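Local coordinates for xylan esterase 1 (Thermoanaerobacterium sp. 'JW/SL YS485', PDB 3FCY), which probably removes acetyl groups from xylan, as a carbohydrate esterase of family CE7 with the alpha/beta hydrolase fold, and binds calcium, at residues Thr88-Ala93 / Phe177-Leu182; Ile95-Ile100 / Thr136-Asp141; Lys238-Leu243 / Pro303-Ala308. All coordinates share one frame; numbering follows the deposited sequence.

Contact 1: Thr88-Ala93 / Phe177-Leu182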
ATOM      1  N   THR A  88      13.098  15.484  40.104  1.00 25.78           N
ATOM      2  CA  THR A  88      14.121  14.488  39.835  1.00 25.16           C
ATOM      3  C   THR A  88      13.599  13.091  40.148  1.00 25.39           C
ATOM      4  O   THR A  88      13.089  12.841  41.239  1.00 25.10           O
ATOM      5  CB  THR A  88      15.392  14.769  40.666  1.00 25.92           C
ATOM      6  OG1 THR A  88      15.903  16.065  40.322  1.00 25.29           O
ATOM      7  CG2 THR A  88      16.457  13.720  40.393  1.00 24.44           C
ATOM      8  N   GLY A  89      13.715  12.193  39.174  1.00 24.63           N
ATOM      9  CA  GLY A  89      13.263  10.825  39.360  1.00 23.85           C
ATOM     10  C   GLY A  89      14.454   9.930  39.649  1.00 24.96           C
ATOM     11  O   GLY A  89      15.545  10.427  39.924  1.00 21.67           O
ATOM     12  N   VAL A  90      14.261   8.617  39.585  1.00 25.02           N
ATOM     13  CA  VAL A  90      15.357   7.698  39.851  1.00 26.29           C
ATOM     14  C   VAL A  90      16.474   7.900  38.831  1.00 27.51           C
ATOM     15  O   VAL A  90      16.229   8.336  37.706  1.00 27.10           O
ATOM     16  CB  VAL A  90      14.887   6.216  39.818  1.00 26.80           C
ATOM     17  CG1 VAL A  90      13.912   5.954  40.966  1.00 26.61           C
ATOM     18  CG2 VAL A  90      14.234   5.892  38.475  1.00 25.12           C
ATOM     19  N   ARG A  91      17.697   7.597  39.251  1.00 27.32           N
ATOM     20  CA  ARG A  91      18.888   7.720  38.418  1.00 28.25           C
ATOM     21  C   ARG A  91      19.222   9.169  38.061  1.00 28.76           C
ATOM     22  O   ARG A  91      19.958   9.429  37.107  1.00 28.66           O
ATOM     23  CB  ARG A  91      18.744   6.869  37.142  1.00 26.76           C
ATOM     24  CG  ARG A  91      18.371   5.404  37.404  1.00 27.31           C
ATOM     25  CD  ARG A  91      19.256   4.776  38.480  1.00 27.70           C
ATOM     26  NE  ARG A  91      18.728   3.506  38.987  1.00 27.81           N
ATOM     27  CZ  ARG A  91      18.786   2.343  38.338  1.00 29.85           C
ATOM     28  NH1 ARG A  91      19.351   2.268  37.139  1.00 28.76           N
ATOM     29  NH2 ARG A  91      18.282   1.248  38.896  1.00 28.96           N
ATOM     30  N   GLY A  92      18.671  10.104  38.832  1.00 27.60           N
ATOM     31  CA  GLY A  92      18.940  11.516  38.619  1.00 26.66           C
ATOM     32  C   GLY A  92      18.289  12.196  37.428  1.00 27.44           C
ATOM     33  O   GLY A  92      18.640  13.328  37.099  1.00 28.08           O
ATOM     34  N   ALA A  93      17.340  11.528  36.781  1.00 28.24           N
ATOM     35  CA  ALA A  93      16.671  12.110  35.618  1.00 27.42           C
ATOM     36  C   ALA A  93      15.710  13.240  35.993  1.00 27.64           C
ATOM     37  O   ALA A  93      14.888  13.097  36.895  1.00 27.69           O
ATOM     38  CB  ALA A  93      15.923  11.026  34.851  1.00 27.71           C
ATOM     39  N   PHE A 177      11.559   1.349  31.114  1.00 20.75           N
ATOM     40  CA  PHE A 177      10.153   1.515  31.494  1.00 23.24           C
ATOM     41  C   PHE A 177       9.946   1.268  32.983  1.00 25.19           C
ATOM     42  O   PHE A 177       8.896   1.585  33.538  1.00 25.20           O
ATOM     43  CB  PHE A 177       9.228   0.619  30.665  1.00 20.35           C
ATOM     44  CG  PHE A 177       8.619   1.323  29.481  1.00 23.01           C
ATOM     45  CD1 PHE A 177       7.778   2.422  29.666  1.00 22.46           C
ATOM     46  CD2 PHE A 177       8.904   0.911  28.183  1.00 20.30           C
ATOM     47  CE1 PHE A 177       7.233   3.104  28.572  1.00 22.11           C
ATOM     48  CE2 PHE A 177       8.366   1.584  27.086  1.00 19.06           C
ATOM     49  CZ  PHE A 177       7.530   2.683  27.279  1.00 20.36           C
ATOM     50  N   ARG A 178      10.960   0.703  33.625  1.00 25.99           N
ATOM     51  CA  ARG A 178      10.901   0.460  35.057  1.00 26.84           C
ATOM     52  C   ARG A 178      11.009   1.845  35.707  1.00 26.28           C
ATOM     53  O   ARG A 178      10.250   2.183  36.623  1.00 24.57           O
ATOM     54  CB  ARG A 178      12.064  -0.450  35.466  1.00 28.85           C
ATOM     55  CG  ARG A 178      12.151  -0.807  36.943  1.00 32.45           C
ATOM     56  CD  ARG A 178      13.111   0.114  37.656  1.00 35.67           C
ATOM     57  NE  ARG A 178      13.691  -0.499  38.849  1.00 34.36           N
ATOM     58  CZ  ARG A 178      14.536   0.127  39.660  1.00 35.80           C
ATOM     59  NH1 ARG A 178      14.894   1.380  39.402  1.00 34.57           N
ATOM     60  NH2 ARG A 178      15.017  -0.489  40.730  1.00 35.75           N
ATOM     61  N   HIS A 179      11.934   2.659  35.200  1.00 22.99           N
ATOM     62  CA  HIS A 179      12.129   4.006  35.725  1.00 23.57           C
ATOM     63  C   HIS A 179      10.924   4.881  35.376  1.00 23.63           C
ATOM     64  O   HIS A 179      10.446   5.654  36.207  1.00 23.58           O
ATOM     65  CB  HIS A 179      13.396   4.639  35.143  1.00 24.67           C
ATOM     66  CG  HIS A 179      14.602   3.756  35.221  1.00 27.68           C
ATOM     67  ND1 HIS A 179      14.844   2.917  36.287  1.00 25.87           N
ATOM     68  CD2 HIS A 179      15.647   3.597  34.372  1.00 26.92           C
ATOM     69  CE1 HIS A 179      15.984   2.278  36.092  1.00 29.32           C
ATOM     70  NE2 HIS A 179      16.491   2.672  34.937  1.00 28.81           N
ATOM     71  N   ILE A 180      10.447   4.757  34.142  1.00 22.54           N
ATOM     72  CA  ILE A 180       9.294   5.523  33.687  1.00 22.73           C
ATOM     73  C   ILE A 180       8.082   5.217  34.565  1.00 21.37           C
ATOM     74  O   ILE A 180       7.372   6.129  34.984  1.00 23.67           O
ATOM     75  CB  ILE A 180       8.960   5.212  32.208  1.00 21.93           C
ATOM     76  CG1 ILE A 180      10.119   5.671  31.313  1.00 23.57           C
ATOM     77  CG2 ILE A 180       7.666   5.927  31.802  1.00 21.05           C
ATOM     78  CD1 ILE A 180       9.981   5.274  29.849  1.00 22.26           C
ATOM     79  N   PHE A 181       7.844   3.938  34.846  1.00 21.75           N
ATOM     80  CA  PHE A 181       6.724   3.563  35.704  1.00 21.31           C
ATOM     81  C   PHE A 181       6.921   4.244  37.057  1.00 23.92           C
ATOM     82  O   PHE A 181       5.983   4.817  37.617  1.00 24.20           O
ATOM     83  CB  PHE A 181       6.665   2.044  35.898  1.00 19.89           C
ATOM     84  CG  PHE A 181       6.117   1.280  34.712  1.00 19.95           C
ATOM     85  CD1 PHE A 181       5.893   1.905  33.488  1.00 20.61           C
ATOM     86  CD2 PHE A 181       5.856  -0.085  34.821  1.00 18.06           C
ATOM     87  CE1 PHE A 181       5.420   1.181  32.390  1.00 20.13           C
ATOM     88  CE2 PHE A 181       5.385  -0.818  33.731  1.00 19.24           C
ATOM     89  CZ  PHE A 181       5.167  -0.184  32.512  1.00 21.82           C
ATOM     90  N   LEU A 182       8.145   4.186  37.582  1.00 23.19           N
ATOM     91  CA  LEU A 182       8.443   4.818  38.864  1.00 24.53           C
ATOM     92  C   LEU A 182       8.182   6.321  38.809  1.00 24.99           C
ATOM     93  O   LEU A 182       7.721   6.906  39.793  1.00 25.82           O
ATOM     94  CB  LEU A 182       9.894   4.550  39.283  1.00 22.91           C
ATOM     95  CG  LEU A 182      10.195   3.114  39.732  1.00 25.31           C
ATOM     96  CD1 LEU A 182      11.684   2.972  40.068  1.00 23.91           C
ATOM     97  CD2 LEU A 182       9.327   2.763  40.942  1.00 23.08           C
TER

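Contact 2: Ile95-Ile100 / Thr136-Asp141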
ATOM      1  N   ILE A  95      12.556  15.068  35.384  1.00 27.08           N
ATOM      2  CA  ILE A  95      11.283  14.813  34.710  1.00 26.53           C
ATOM      3  C   ILE A  95      10.440  16.079  34.580  1.00 26.60           C
ATOM      4  O   ILE A  95      10.440  16.936  35.468  1.00 27.37           O
ATOM      5  CB  ILE A  95      10.455  13.754  35.479  1.00 26.71           C
ATOM      6  CG1 ILE A  95      11.336  12.551  35.833  1.00 28.00           C
ATOM      7  CG2 ILE A  95       9.266  13.302  34.634  1.00 25.71           C
ATOM      8  CD1 ILE A  95      11.946  11.834  34.630  1.00 28.26           C
ATOM      9  N   HIS A  96       9.714  16.192  33.473  1.00 26.21           N
ATOM     10  CA  HIS A  96       8.870  17.355  33.234  1.00 26.30           C
ATOM     11  C   HIS A  96       7.398  17.000  33.074  1.00 26.51           C
ATOM     12  O   HIS A  96       7.049  15.933  32.569  1.00 24.51           O
ATOM     13  CB  HIS A  96       9.353  18.117  31.994  1.00 28.09           C
ATOM     14  CG  HIS A  96       8.402  19.176  31.523  1.00 31.82           C
ATOM     15  ND1 HIS A  96       7.357  18.908  30.664  1.00 33.18           N
ATOM     16  CD2 HIS A  96       8.333  20.500  31.798  1.00 31.76           C
ATOM     17  CE1 HIS A  96       6.687  20.023  30.428  1.00 33.11           C
ATOM     18  NE2 HIS A  96       7.259  21.003  31.105  1.00 33.78           N
ATOM     19  N   ALA A  97       6.541  17.911  33.522  1.00 25.82           N
ATOM     20  CA  ALA A  97       5.101  17.739  33.420  1.00 26.02           C
ATOM     21  C   ALA A  97       4.435  19.104  33.413  1.00 26.48           C
ATOM     22  O   ALA A  97       4.886  20.028  34.097  1.00 25.89           O
ATOM     23  CB  ALA A  97       4.573  16.917  34.599  1.00 25.15           C
ATOM     24  N   LYS A  98       3.381  19.237  32.614  1.00 24.75           N
ATOM     25  CA  LYS A  98       2.624  20.476  32.580  1.00 25.80           C
ATOM     26  C   LYS A  98       1.825  20.434  33.874  1.00 24.20           C
ATOM     27  O   LYS A  98       1.448  19.357  34.330  1.00 24.79           O
ATOM     28  CB  LYS A  98       1.668  20.510  31.379  1.00 24.77           C
ATOM     29  CG  LYS A  98       2.328  20.862  30.049  1.00 26.45           C
ATOM     30  CD  LYS A  98       1.291  20.908  28.925  1.00 27.98           C
ATOM     31  CE  LYS A  98       1.859  21.551  27.668  1.00 28.52           C
ATOM     32  NZ  LYS A  98       3.068  20.839  27.170  1.00 29.46           N
ATOM     33  N   TYR A  99       1.571  21.595  34.464  1.00 25.15           N
ATOM     34  CA  TYR A  99       0.824  21.673  35.718  1.00 25.37           C
ATOM     35  C   TYR A  99      -0.094  22.887  35.682  1.00 25.80           C
ATOM     36  O   TYR A  99       0.369  24.029  35.644  1.00 25.65           O
ATOM     37  CB  TYR A  99       1.813  21.751  36.892  1.00 27.28           C
ATOM     38  CG  TYR A  99       1.236  22.114  38.251  1.00 30.61           C
ATOM     39  CD1 TYR A  99       0.015  21.599  38.689  1.00 33.13           C
ATOM     40  CD2 TYR A  99       1.954  22.934  39.125  1.00 32.30           C
ATOM     41  CE1 TYR A  99      -0.476  21.889  39.973  1.00 33.90           C
ATOM     42  CE2 TYR A  99       1.479  23.226  40.403  1.00 34.82           C
ATOM     43  CZ  TYR A  99       0.265  22.701  40.820  1.00 36.01           C
ATOM     44  OH  TYR A  99      -0.185  22.982  42.093  1.00 39.07           O
ATOM     45  N   ILE A 100      -1.399  22.627  35.666  1.00 24.42           N
ATOM     46  CA  ILE A 100      -2.398  23.687  35.623  1.00 24.80           C
ATOM     47  C   ILE A 100      -3.213  23.660  36.911  1.00 25.85           C
ATOM     48  O   ILE A 100      -3.820  22.647  37.264  1.00 23.72           O
ATOM     49  CB  ILE A 100      -3.348  23.516  34.423  1.00 24.25           C
ATOM     50  CG1 ILE A 100      -2.534  23.296  33.142  1.00 25.31           C
ATOM     51  CG2 ILE A 100      -4.220  24.755  34.281  1.00 23.28           C
ATOM     52  CD1 ILE A 100      -3.377  22.944  31.927  1.00 27.10           C
ATOM     53  N   THR A 136      -7.172  20.129  39.249  1.00 25.06           N
ATOM     54  CA  THR A 136      -5.805  20.562  39.027  1.00 23.11           C
ATOM     55  C   THR A 136      -5.460  19.511  37.974  1.00 23.46           C
ATOM     56  O   THR A 136      -5.845  18.346  38.122  1.00 21.96           O
ATOM     57  CB  THR A 136      -4.903  20.357  40.266  1.00 24.84           C
ATOM     58  OG1 THR A 136      -4.911  21.546  41.058  1.00 23.43           O
ATOM     59  CG2 THR A 136      -3.460  20.052  39.847  1.00 23.90           C
ATOM     60  N   VAL A 137      -4.782  19.904  36.899  1.00 22.88           N
ATOM     61  CA  VAL A 137      -4.435  18.942  35.856  1.00 23.03           C
ATOM     62  C   VAL A 137      -2.930  18.893  35.619  1.00 23.85           C
ATOM     63  O   VAL A 137      -2.280  19.929  35.462  1.00 21.92           O
ATOM     64  CB  VAL A 137      -5.142  19.275  34.513  1.00 21.46           C
ATOM     65  CG1 VAL A 137      -4.739  18.259  33.435  1.00 22.18           C
ATOM     66  CG2 VAL A 137      -6.654  19.263  34.706  1.00 20.07           C
ATOM     67  N   VAL A 138      -2.392  17.677  35.597  1.00 22.23           N
ATOM     68  CA  VAL A 138      -0.967  17.458  35.381  1.00 23.55           C
ATOM     69  C   VAL A 138      -0.784  16.483  34.217  1.00 23.25           C
ATOM     70  O   VAL A 138      -1.496  15.487  34.122  1.00 22.93           O
ATOM     71  CB  VAL A 138      -0.297  16.863  36.648  1.00 23.03           C
ATOM     72  CG1 VAL A 138       1.198  16.679  36.418  1.00 24.14           C
ATOM     73  CG2 VAL A 138      -0.540  17.779  37.844  1.00 23.82           C
ATOM     74  N   ALA A 139       0.158  16.785  33.329  1.00 23.66           N
ATOM     75  CA  ALA A 139       0.442  15.931  32.174  1.00 21.66           C
ATOM     76  C   ALA A 139       1.953  15.729  32.098  1.00 21.44           C
ATOM     77  O   ALA A 139       2.693  16.650  31.753  1.00 21.27           O
ATOM     78  CB  ALA A 139      -0.071  16.583  30.896  1.00 18.27           C
ATOM     79  N   MET A 140       2.394  14.515  32.416  1.00 22.42           N
ATOM     80  CA  MET A 140       3.814  14.165  32.438  1.00 24.25           C
ATOM     81  C   MET A 140       4.401  13.776  31.085  1.00 24.32           C
ATOM     82  O   MET A 140       3.723  13.172  30.250  1.00 23.72           O
ATOM     83  CB  MET A 140       4.034  13.003  33.415  1.00 23.96           C
ATOM     84  CG  MET A 140       5.494  12.634  33.661  1.00 24.71           C
ATOM     85  SD  MET A 140       5.669  11.034  34.500  1.00 27.39           S
ATOM     86  CE  MET A 140       5.795   9.929  33.082  1.00 26.15           C
ATOM     87  N   ASP A 141       5.664  14.135  30.875  1.00 24.75           N
ATOM     88  CA  ASP A 141       6.367  13.773  29.649  1.00 24.75           C
ATOM     89  C   ASP A 141       7.190  12.542  29.995  1.00 23.38           C
ATOM     90  O   ASP A 141       7.831  12.496  31.050  1.00 23.45           O
ATOM     91  CB  ASP A 141       7.311  14.884  29.179  1.00 26.47           C
ATOM     92  CG  ASP A 141       6.582  16.038  28.520  1.00 27.63           C
ATOM     93  OD1 ASP A 141       5.474  15.815  27.982  1.00 27.83           O
ATOM     94  OD2 ASP A 141       7.130  17.162  28.522  1.00 26.03           O
TER

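Contact 3: Lys238-Leu243 / Pro303-Ala308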
ATOM      1  N   LYS A 238       4.089 -11.340  25.084  1.00 25.38           N
ATOM      2  CA  LYS A 238       4.100 -12.635  24.399  1.00 26.65           C
ATOM      3  C   LYS A 238       2.872 -12.854  23.511  1.00 26.77           C
ATOM      4  O   LYS A 238       2.977 -13.411  22.411  1.00 27.02           O
ATOM      5  CB  LYS A 238       4.203 -13.763  25.431  1.00 28.24           C
ATOM      6  CG  LYS A 238       4.211 -15.192  24.860  1.00 30.26           C
ATOM      7  CD  LYS A 238       5.537 -15.548  24.203  1.00 33.35           C
ATOM      8  CE  LYS A 238       5.716 -17.065  24.059  1.00 31.44           C
ATOM      9  NZ  LYS A 238       4.665 -17.730  23.231  1.00 30.31           N
ATOM     10  N   ARG A 239       1.707 -12.422  23.987  1.00 25.44           N
ATOM     11  CA  ARG A 239       0.472 -12.574  23.225  1.00 24.15           C
ATOM     12  C   ARG A 239       0.568 -11.826  21.897  1.00 23.60           C
ATOM     13  O   ARG A 239       0.195 -12.352  20.849  1.00 22.41           O
ATOM     14  CB  ARG A 239      -0.719 -12.042  24.029  1.00 24.16           C
ATOM     15  CG  ARG A 239      -2.039 -12.052  23.277  1.00 24.03           C
ATOM     16  CD  ARG A 239      -2.453 -13.455  22.853  1.00 22.75           C
ATOM     17  NE  ARG A 239      -3.766 -13.443  22.216  1.00 25.00           N
ATOM     18  CZ  ARG A 239      -4.324 -14.489  21.614  1.00 28.22           C
ATOM     19  NH1 ARG A 239      -3.684 -15.651  21.564  1.00 30.36           N
ATOM     20  NH2 ARG A 239      -5.523 -14.372  21.055  1.00 29.04           N
ATOM     21  N   VAL A 240       1.064 -10.595  21.950  1.00 24.93           N
ATOM     22  CA  VAL A 240       1.219  -9.784  20.745  1.00 25.76           C
ATOM     23  C   VAL A 240       2.077 -10.536  19.727  1.00 26.19           C
ATOM     24  O   VAL A 240       1.752 -10.597  18.541  1.00 25.36           O
ATOM     25  CB  VAL A 240       1.910  -8.436  21.063  1.00 25.13           C
ATOM     26  CG1 VAL A 240       2.095  -7.627  19.781  1.00 25.89           C
ATOM     27  CG2 VAL A 240       1.090  -7.651  22.076  1.00 26.39           C
ATOM     28  N   TRP A 241       3.178 -11.110  20.204  1.00 26.83           N
ATOM     29  CA  TRP A 241       4.086 -11.845  19.340  1.00 27.96           C
ATOM     30  C   TRP A 241       3.412 -13.093  18.768  1.00 29.30           C
ATOM     31  O   TRP A 241       3.589 -13.410  17.588  1.00 28.30           O
ATOM     32  CB  TRP A 241       5.354 -12.227  20.115  1.00 28.96           C
ATOM     33  CG  TRP A 241       6.319 -13.043  19.308  1.00 29.15           C
ATOM     34  CD1 TRP A 241       7.206 -12.589  18.370  1.00 29.73           C
ATOM     35  CD2 TRP A 241       6.430 -14.469  19.307  1.00 28.82           C
ATOM     36  NE1 TRP A 241       7.859 -13.648  17.780  1.00 28.76           N
ATOM     37  CE2 TRP A 241       7.401 -14.815  18.337  1.00 30.11           C
ATOM     38  CE3 TRP A 241       5.799 -15.492  20.029  1.00 28.67           C
ATOM     39  CZ2 TRP A 241       7.755 -16.141  18.071  1.00 28.47           C
ATOM     40  CZ3 TRP A 241       6.154 -16.818  19.762  1.00 30.42           C
ATOM     41  CH2 TRP A 241       7.124 -17.126  18.790  1.00 29.44           C
ATOM     42  N   ASP A 242       2.633 -13.792  19.598  1.00 29.16           N
ATOM     43  CA  ASP A 242       1.929 -15.001  19.159  1.00 30.31           C
ATOM     44  C   ASP A 242       0.959 -14.726  18.007  1.00 31.01           C
ATOM     45  O   ASP A 242       0.777 -15.564  17.122  1.00 32.04           O
ATOM     46  CB  ASP A 242       1.135 -15.631  20.313  1.00 30.48           C
ATOM     47  CG  ASP A 242       2.024 -16.221  21.399  1.00 31.29           C
ATOM     48  OD1 ASP A 242       3.200 -16.542  21.118  1.00 29.64           O
ATOM     49  OD2 ASP A 242       1.531 -16.384  22.535  1.00 29.69           O
ATOM     50  N   LEU A 243       0.333 -13.554  18.027  1.00 31.22           N
ATOM     51  CA  LEU A 243      -0.623 -13.176  16.989  1.00 32.21           C
ATOM     52  C   LEU A 243       0.058 -12.610  15.744  1.00 31.58           C
ATOM     53  O   LEU A 243      -0.613 -12.091  14.854  1.00 31.19           O
ATOM     54  CB  LEU A 243      -1.604 -12.132  17.538  1.00 32.15           C
ATOM     55  CG  LEU A 243      -2.472 -12.543  18.730  1.00 33.66           C
ATOM     56  CD1 LEU A 243      -3.200 -11.325  19.280  1.00 33.50           C
ATOM     57  CD2 LEU A 243      -3.464 -13.611  18.295  1.00 33.85           C
ATOM     58  N   PRO A 303      -6.930  -6.658  21.082  1.00 27.68           N
ATOM     59  CA  PRO A 303      -7.999  -6.700  22.085  1.00 27.80           C
ATOM     60  C   PRO A 303      -7.685  -7.665  23.224  1.00 27.69           C
ATOM     61  O   PRO A 303      -7.947  -7.366  24.388  1.00 28.36           O
ATOM     62  CB  PRO A 303      -9.212  -7.140  21.276  1.00 27.33           C
ATOM     63  CG  PRO A 303      -8.946  -6.529  19.930  1.00 29.39           C
ATOM     64  CD  PRO A 303      -7.475  -6.825  19.723  1.00 27.14           C
ATOM     65  N   SER A 304      -7.111  -8.816  22.886  1.00 27.33           N
ATOM     66  CA  SER A 304      -6.774  -9.818  23.894  1.00 26.37           C
ATOM     67  C   SER A 304      -5.768  -9.309  24.929  1.00 25.82           C
ATOM     68  O   SER A 304      -5.859  -9.652  26.109  1.00 25.48           O
ATOM     69  CB  SER A 304      -6.246 -11.096  23.224  1.00 26.11           C
ATOM     70  OG  SER A 304      -5.115 -10.840  22.408  1.00 27.50           O
ATOM     71  N   THR A 305      -4.812  -8.489  24.502  1.00 25.23           N
ATOM     72  CA  THR A 305      -3.827  -7.961  25.446  1.00 24.39           C
ATOM     73  C   THR A 305      -4.483  -6.925  26.357  1.00 23.73           C
ATOM     74  O   THR A 305      -4.074  -6.741  27.502  1.00 23.43           O
ATOM     75  CB  THR A 305      -2.627  -7.304  24.723  1.00 24.95           C
ATOM     76  OG1 THR A 305      -3.076  -6.167  23.976  1.00 25.09           O
ATOM     77  CG2 THR A 305      -1.969  -8.301  23.786  1.00 25.88           C
ATOM     78  N   VAL A 306      -5.504  -6.245  25.843  1.00 23.91           N
ATOM     79  CA  VAL A 306      -6.216  -5.244  26.629  1.00 24.15           C
ATOM     80  C   VAL A 306      -7.083  -5.950  27.675  1.00 25.52           C
ATOM     81  O   VAL A 306      -7.114  -5.542  28.836  1.00 25.88           O
ATOM     82  CB  VAL A 306      -7.096  -4.349  25.723  1.00 24.24           C
ATOM     83  CG1 VAL A 306      -7.959  -3.410  26.570  1.00 23.82           C
ATOM     84  CG2 VAL A 306      -6.203  -3.537  24.788  1.00 23.02           C
ATOM     85  N   PHE A 307      -7.775  -7.013  27.272  1.00 25.15           N
ATOM     86  CA  PHE A 307      -8.611  -7.743  28.218  1.00 26.86           C
ATOM     87  C   PHE A 307      -7.776  -8.460  29.266  1.00 27.31           C
ATOM     88  O   PHE A 307      -8.233  -8.672  30.386  1.00 27.33           O
ATOM     89  CB  PHE A 307      -9.526  -8.740  27.505  1.00 26.89           C
ATOM     90  CG  PHE A 307     -10.868  -8.168  27.146  1.00 26.61           C
ATOM     91  CD1 PHE A 307     -11.091  -7.602  25.899  1.00 27.24           C
ATOM     92  CD2 PHE A 307     -11.897  -8.151  28.082  1.00 27.90           C
ATOM     93  CE1 PHE A 307     -12.321  -7.024  25.586  1.00 28.13           C
ATOM     94  CE2 PHE A 307     -13.132  -7.573  27.778  1.00 28.23           C
ATOM     95  CZ  PHE A 307     -13.341  -7.009  26.529  1.00 26.27           C
ATOM     96  N   ALA A 308      -6.549  -8.826  28.910  1.00 26.99           N
ATOM     97  CA  ALA A 308      -5.667  -9.496  29.858  1.00 26.64           C
ATOM     98  C   ALA A 308      -5.390  -8.555  31.031  1.00 26.56           C
ATOM     99  O   ALA A 308      -5.396  -8.970  32.189  1.00 27.60           O
ATOM    100  CB  ALA A 308      -4.358  -9.886  29.176  1.00 27.22           C
TER

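Contact 1: Thr88-Ala93 / Phe177-Leu182
The guanidinium of R91 is gripped on all three nitrogens as it reaches across to R178 and H179: NE pairs with E60, NH1 bonds N174, and NH2 makes a weak bond to the backbone of D173. R178 NH1 sits 3.4 Å from R91 NH2, two donors drawn together because E60 takes one arginine on each carboxylate oxygen, which probably offsets their like charges. R91 CG rides over the face of the H179 imidazole in a CH-pi contact, 4.2 Å from the ring centroid and 15° off its normal. The bend at chi2 (-48°) turns the R91 guanidinium so that one of its faces lies against H179 CE1, 3.5 Å from R91 NH1. The planes are 60° apart, so this is not a flat stack. Residues 89-93 form the turn of a beta hairpin between strands 80-88 and 94-102, drawn closed by G89 N to A93 O at 2.7 Å, and this turn leans on helix 176-192. V90 meets that helix with both branches: CG2 meets H179 CB at 3.7 Å and also covers ND1, a buried nitrogen with no polar partner in the model, while CG1 touches L182 CD1 at 3.8 Å. Helix 50-62 backs this apolar patch, with A57 against L182.

Contact 2: Ile95-Ile100 / Thr136-Asp141
H96 and D141 are joined twice, once through their side chains and once through the backbone. H96 ND1 donates to D141 OD2 at 2.8 Å, a bent bond (137°) that meets the oxygen from above the carboxylate plane; with CG anti to the backbone N (chi1 169°), the ring lies alongside the aspartate. D84 holds H96 NE2, while S121 and Q148 give backbone N-H groups to the carboxylate, so ring and acid are both fixed in rotation. D141 N to H96 O, also 2.8 Å, starts the antiparallel pairing, which continues through the hydrogen-bonded pairs K98 with A139 and I100 with V137. I100 N meets V137 O nearly straight, at 2.8 Å. On the face carrying A97, Y99, V138 and M140, the ring edge of Y99 meets T136 at CE1 to CG2, 3.5 Å, and E196 bonds both hydroxyls. M140 CG packs on I95 CG2 at 4.0 Å, and V138 and M140 press on helix 176-192. I100 and V137 face helix 128-131 instead. A strand antiparallel to both neighbours, 94-102 between 80-88 and 136-140, matches the antiparallel strand beta2 of the canonical alpha/beta hydrolase sheet.

Contact 3: Lys238-Leu243 / Pro303-Ala308
Helix 303-310 follows the loop that carries D298, the predicted acid of the charge relay, and here its first turn lies against helix 237-242. The short segments run antiparallel at 162°, with axes 9.6 Å apart, a spacing bridged by side chains rather than by close backbones. R239 does most of the bridging. Its chain leaves with CG anti to the backbone N and turns at chi2 (61°), which brings NE to S304 OG at 2.9 Å; the bond is almost straight (173°) and OG lies in the guanidinium plane. D31 completes the polar cluster, with one carboxylate oxygen in a salt bridge to R239 NH2 and the other hydrogen-bonded to S304 OG. L243, just past the end of the helix, closes over the arginine: CD2 rests above the centre of the guanidinium face, while CD1 comes to 3.7 Å from S304 OG. A leucine in place of R239 would probably cost D31 this salt bridge and S304 OG one of its bonds. Beside this cluster the contact is apolar. T305 CG2 rests on V240 CG2 at 3.6 Å and on R239 CG at 3.8 Å, while T305 OG1 turns back to bond P302 O. Beyond the interface, V306 and F307 pack helix 303-310 onto strand 289-295, F307 also meets helix 34-37, and W241, on another side of its own helix, bonds D324 of a second subunit.

Contacts 1 and 2 are neighbours: their centres are about 16 Å apart, G89 N touches I95 CG1 at 4.1 Å, and contact 2 is nested in the chain loop that contact 1 closes. The 88-93 turn leads straight into strand 94-102, and helix 176-192 both receives that turn and covers the sheet at V138 and M140. Contact 3 comes later in the chain, about 27 Å from contact 1 and about 31 Å from contact 2 between centres, across the chain's centre from contact 2. It lies close to the predicted triad, T305 being about 8 Å from D298 between side chains. Contact 2 approaches the calcium site instead, the side chain of T136 being about 9 Å from that of the calcium ligand Y345.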